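Long-range contact in novel Thermotoga maritima enzyme TM1112 (Thermotoga maritima, PDB 1O5U), which is of unknown function but belongs to the cupin family, whose small beta-barrel fold it adopts, and is probably an enzyme: residues G58-D66 against G83-L91. Numbering follows the deposited sequence.
Sequences GKVEVTTED and GLRCRWKVL
Strands 58-64 and 85-90 run antiparallel with their axes 4.6 Å apart at 158°, joined by paired backbone hydrogen bonds between Glu61 and Lys89 and between Thr63 and Arg87, with one more from Leu91 N to Lys59 O and one from Glu65 N to Arg85 O. Val60, Val62, Thr64, Cys86, Trp88 and Val90 share the buried face. There Val62 CG2 sits over the five-membered ring of Trp88, 4.0 Å from its centroid and 11° off the normal, a CH-pi contact, while Val60 CG1 reaches Trp88 CE3 at 3.5 Å obliquely. With CG1 anti to its backbone N (chi1 175°), Val62 also meets Cys86 SG, which lies at the indole edge. On the other face Glu61 and Lys89 extend side by side; a water bridges Glu61 OE1 (2.8 Å) and Lys89 NZ (2.6 Å), themselves too far apart for a salt bridge (4.4 Å). Leu91 CD1 packs against the Glu61 carboxylate. Just past strand 58-64, Glu65 OE1 forms a long salt bridge with Arg85 NH2 at 3.6 Å, the carboxylate and guanidinium planes nearly perpendicular. Trp88 turns into the cupin barrel, meeting Trp36 and Phe43 beside an unidentified ligand, and the two strands form the middle of a four-stranded sheet between strands 41-46 and 69-73.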
loop_
_atom_site.group_PDB
_atom_site.type_symbol
_atom_site.label_atom_id
_atom_site.label_comp_id
_atom_site.label_asym_id
_atom_site.label_seq_id
_atom_site.Cartn_x
_atom_site.Cartn_y
_atom_site.Cartn_z
ATOM N N GLY A 58 2.014 -9.493 4.536
ATOM C CA GLY A 58 1.310 -8.726 5.550
ATOM C C GLY A 58 -0.137 -8.449 5.267
ATOM O O GLY A 58 -0.703 -8.977 4.304
ATOM N N LYS A 59 -0.722 -7.678 6.149
ATOM C CA LYS A 59 -2.169 -7.380 6.112
ATOM C C LYS A 59 -2.349 -6.097 6.871
ATOM O O LYS A 59 -1.899 -5.973 8.027
ATOM C CB LYS A 59 -2.999 -8.461 6.762
ATOM C CG LYS A 59 -4.525 -8.155 6.745
ATOM C CD LYS A 59 -5.331 -9.208 7.390
ATOM C CE LYS A 59 -6.786 -8.941 7.185
ATOM N NZ LYS A 59 -7.663 -10.028 7.851
ATOM N N VAL A 60 -3.046 -5.147 6.250
ATOM C CA VAL A 60 -3.276 -3.837 6.814
ATOM C C VAL A 60 -4.713 -3.431 6.582
ATOM O O VAL A 60 -5.236 -3.698 5.504
ATOM C CB VAL A 60 -2.399 -2.771 6.139
ATOM C CG1 VAL A 60 -2.513 -1.437 6.849
ATOM C CG2 VAL A 60 -0.950 -3.218 6.126
ATOM N N GLU A 61 -5.340 -2.843 7.598
ATOM C CA GLU A 61 -6.668 -2.204 7.474
ATOM C C GLU A 61 -6.385 -0.683 7.332
ATOM O O GLU A 61 -5.782 -0.114 8.233
ATOM C CB GLU A 61 -7.530 -2.435 8.717
ATOM C CG GLU A 61 -8.106 -3.860 8.860
ATOM C CD GLU A 61 -8.752 -4.179 10.224
ATOM O OE1 GLU A 61 -8.520 -3.452 11.238
ATOM O OE2 GLU A 61 -9.465 -5.242 10.324
ATOM N N VAL A 62 -6.812 -0.061 6.238
ATOM C CA VAL A 62 -6.626 1.406 6.079
ATOM C C VAL A 62 -8.013 2.078 6.221
ATOM O O VAL A 62 -8.969 1.613 5.659
ATOM C CB VAL A 62 -5.953 1.714 4.751
ATOM C CG1 VAL A 62 -5.855 3.172 4.501
ATOM C CG2 VAL A 62 -4.589 1.056 4.663
ATOM N N THR A 63 -8.124 3.136 7.037
ATOM C CA THR A 63 -9.341 3.920 7.163
ATOM C C THR A 63 -8.964 5.337 6.769
ATOM O O THR A 63 -8.088 5.927 7.396
ATOM C CB THR A 63 -9.848 3.919 8.607
ATOM O OG1 THR A 63 -10.102 2.558 9.010
ATOM C CG2 THR A 63 -11.183 4.594 8.702
ATOM N N THR A 64 -9.624 5.866 5.751
ATOM C CA THR A 64 -9.331 7.212 5.281
ATOM C C THR A 64 -9.946 8.252 6.220
ATOM O O THR A 64 -10.789 7.941 7.070
ATOM C CB THR A 64 -9.801 7.428 3.856
ATOM O OG1 THR A 64 -11.229 7.408 3.777
ATOM C CG2 THR A 64 -9.333 6.352 2.966
ATOM N N GLU A 65 -9.529 9.498 6.062
ATOM C CA GLU A 65 -10.059 10.571 6.895
ATOM C C GLU A 65 -11.578 10.638 6.878
ATOM O O GLU A 65 -12.212 10.953 7.907
ATOM C CB GLU A 65 -9.514 11.906 6.392
ATOM C CG GLU A 65 -9.597 13.016 7.393
ATOM C CD GLU A 65 -9.040 14.299 6.819
ATOM O OE1 GLU A 65 -8.756 14.356 5.574
ATOM O OE2 GLU A 65 -8.915 15.253 7.613
ATOM N N ASP A 66 -12.163 10.371 5.707
ATOM C CA ASP A 66 -13.615 10.381 5.560
ATOM C C ASP A 66 -14.325 9.063 5.866
ATOM O O ASP A 66 -15.530 8.937 5.645
ATOM C CB ASP A 66 -14.056 10.943 4.206
ATOM C CG ASP A 66 -13.517 10.187 3.011
ATOM O OD1 ASP A 66 -12.903 9.092 3.095
ATOM O OD2 ASP A 66 -13.696 10.672 1.876
ATOM N N GLY A 83 -2.438 13.706 -1.239
ATOM C CA GLY A 83 -3.378 14.446 -0.409
ATOM C C GLY A 83 -4.256 13.580 0.489
ATOM O O GLY A 83 -5.028 14.114 1.287
ATOM N N LEU A 84 -4.172 12.258 0.372
ATOM C CA LEU A 84 -4.975 11.388 1.235
ATOM C C LEU A 84 -4.394 11.364 2.646
ATOM O O LEU A 84 -3.191 11.121 2.834
ATOM C CB LEU A 84 -5.045 9.955 0.668
ATOM C CG LEU A 84 -5.626 8.833 1.550
ATOM C CD1 LEU A 84 -7.105 8.993 1.700
ATOM C CD2 LEU A 84 -5.312 7.475 0.967
ATOM N N ARG A 85 -5.262 11.574 3.632
ATOM C CA ARG A 85 -4.922 11.339 5.008
ATOM C C ARG A 85 -5.686 10.111 5.484
ATOM O O ARG A 85 -6.873 10.007 5.281
ATOM C CB ARG A 85 -5.306 12.551 5.844
ATOM C CG ARG A 85 -4.617 12.594 7.155
ATOM C CD ARG A 85 -4.717 13.959 7.844
ATOM N NE ARG A 85 -3.894 15.004 7.201
ATOM C CZ ARG A 85 -4.353 15.960 6.354
ATOM N NH1 ARG A 85 -3.516 16.846 5.840
ATOM N NH2 ARG A 85 -5.645 16.070 6.034
ATOM N N CYS A 86 -4.987 9.187 6.126
ATOM C CA CYS A 86 -5.591 7.956 6.551
ATOM C C CYS A 86 -4.886 7.427 7.757
ATOM O O CYS A 86 -3.904 8.010 8.228
ATOM C CB CYS A 86 -5.534 6.921 5.423
ATOM S SG CYS A 86 -3.862 6.457 4.938
ATOM N N ARG A 87 -5.431 6.347 8.299
ATOM C CA ARG A 87 -4.795 5.637 9.398
ATOM C C ARG A 87 -4.572 4.223 8.944
ATOM O O ARG A 87 -5.476 3.613 8.381
ATOM C CB ARG A 87 -5.696 5.648 10.611
ATOM C CG ARG A 87 -5.058 5.072 11.873
ATOM C CD ARG A 87 -5.670 5.653 13.120
ATOM N NE ARG A 87 -5.067 5.147 14.353
ATOM C CZ ARG A 87 -4.058 5.727 15.018
ATOM N NH1 ARG A 87 -3.501 6.839 14.591
ATOM N NH2 ARG A 87 -3.603 5.171 16.128
ATOM N N TRP A 88 -3.348 3.746 9.130
ATOM C CA TRP A 88 -2.953 2.374 8.915
ATOM C C TRP A 88 -3.051 1.566 10.199
ATOM O O TRP A 88 -2.563 1.999 11.253
ATOM C CB TRP A 88 -1.487 2.307 8.429
ATOM C CG TRP A 88 -1.292 2.525 6.946
ATOM C CD1 TRP A 88 -1.808 3.529 6.204
ATOM C CD2 TRP A 88 -0.508 1.728 6.055
ATOM N NE1 TRP A 88 -1.407 3.401 4.894
ATOM C CE2 TRP A 88 -0.600 2.309 4.773
ATOM C CE3 TRP A 88 0.298 0.598 6.207
ATOM C CZ2 TRP A 88 0.005 1.764 3.682
ATOM C CZ3 TRP A 88 0.923 0.086 5.118
ATOM C CH2 TRP A 88 0.777 0.653 3.868
ATOM N N LYS A 89 -3.661 0.386 10.115
ATOM C CA LYS A 89 -3.612 -0.607 11.205
ATOM C C LYS A 89 -2.980 -1.862 10.663
ATOM O O LYS A 89 -3.606 -2.600 9.869
ATOM C CB LYS A 89 -5.014 -0.916 11.730
ATOM C CG LYS A 89 -4.980 -1.770 12.995
ATOM C CD LYS A 89 -6.310 -1.897 13.653
ATOM C CE LYS A 89 -6.174 -2.775 14.897
ATOM N NZ LYS A 89 -7.492 -3.111 15.525
ATOM N N VAL A 90 -1.722 -2.066 11.009
ATOM C CA VAL A 90 -0.954 -3.176 10.481
ATOM C C VAL A 90 -1.294 -4.403 11.357
ATOM O O VAL A 90 -0.984 -4.453 12.534
ATOM C CB VAL A 90 0.547 -2.914 10.543
ATOM C CG1 VAL A 90 1.310 -4.183 10.133
ATOM C CG2 VAL A 90 0.979 -1.690 9.692
ATOM N N LEU A 91 -2.004 -5.364 10.790
ATOM C CA LEU A 91 -2.475 -6.522 11.538
ATOM C C LEU A 91 -1.488 -7.686 11.466
ATOM O O LEU A 91 -1.351 -8.463 12.433
ATOM C CB LEU A 91 -3.812 -6.972 10.949
ATOM C CG LEU A 91 -4.968 -5.977 11.071
ATOM C CD1 LEU A 91 -6.144 -6.494 10.292
ATOM C CD2 LEU A 91 -5.347 -5.706 12.507
HETATM O O HOH W 1 -9.116 -4.217 13.875
HETATM O O HOH W 2 -7.948 12.458 2.843
#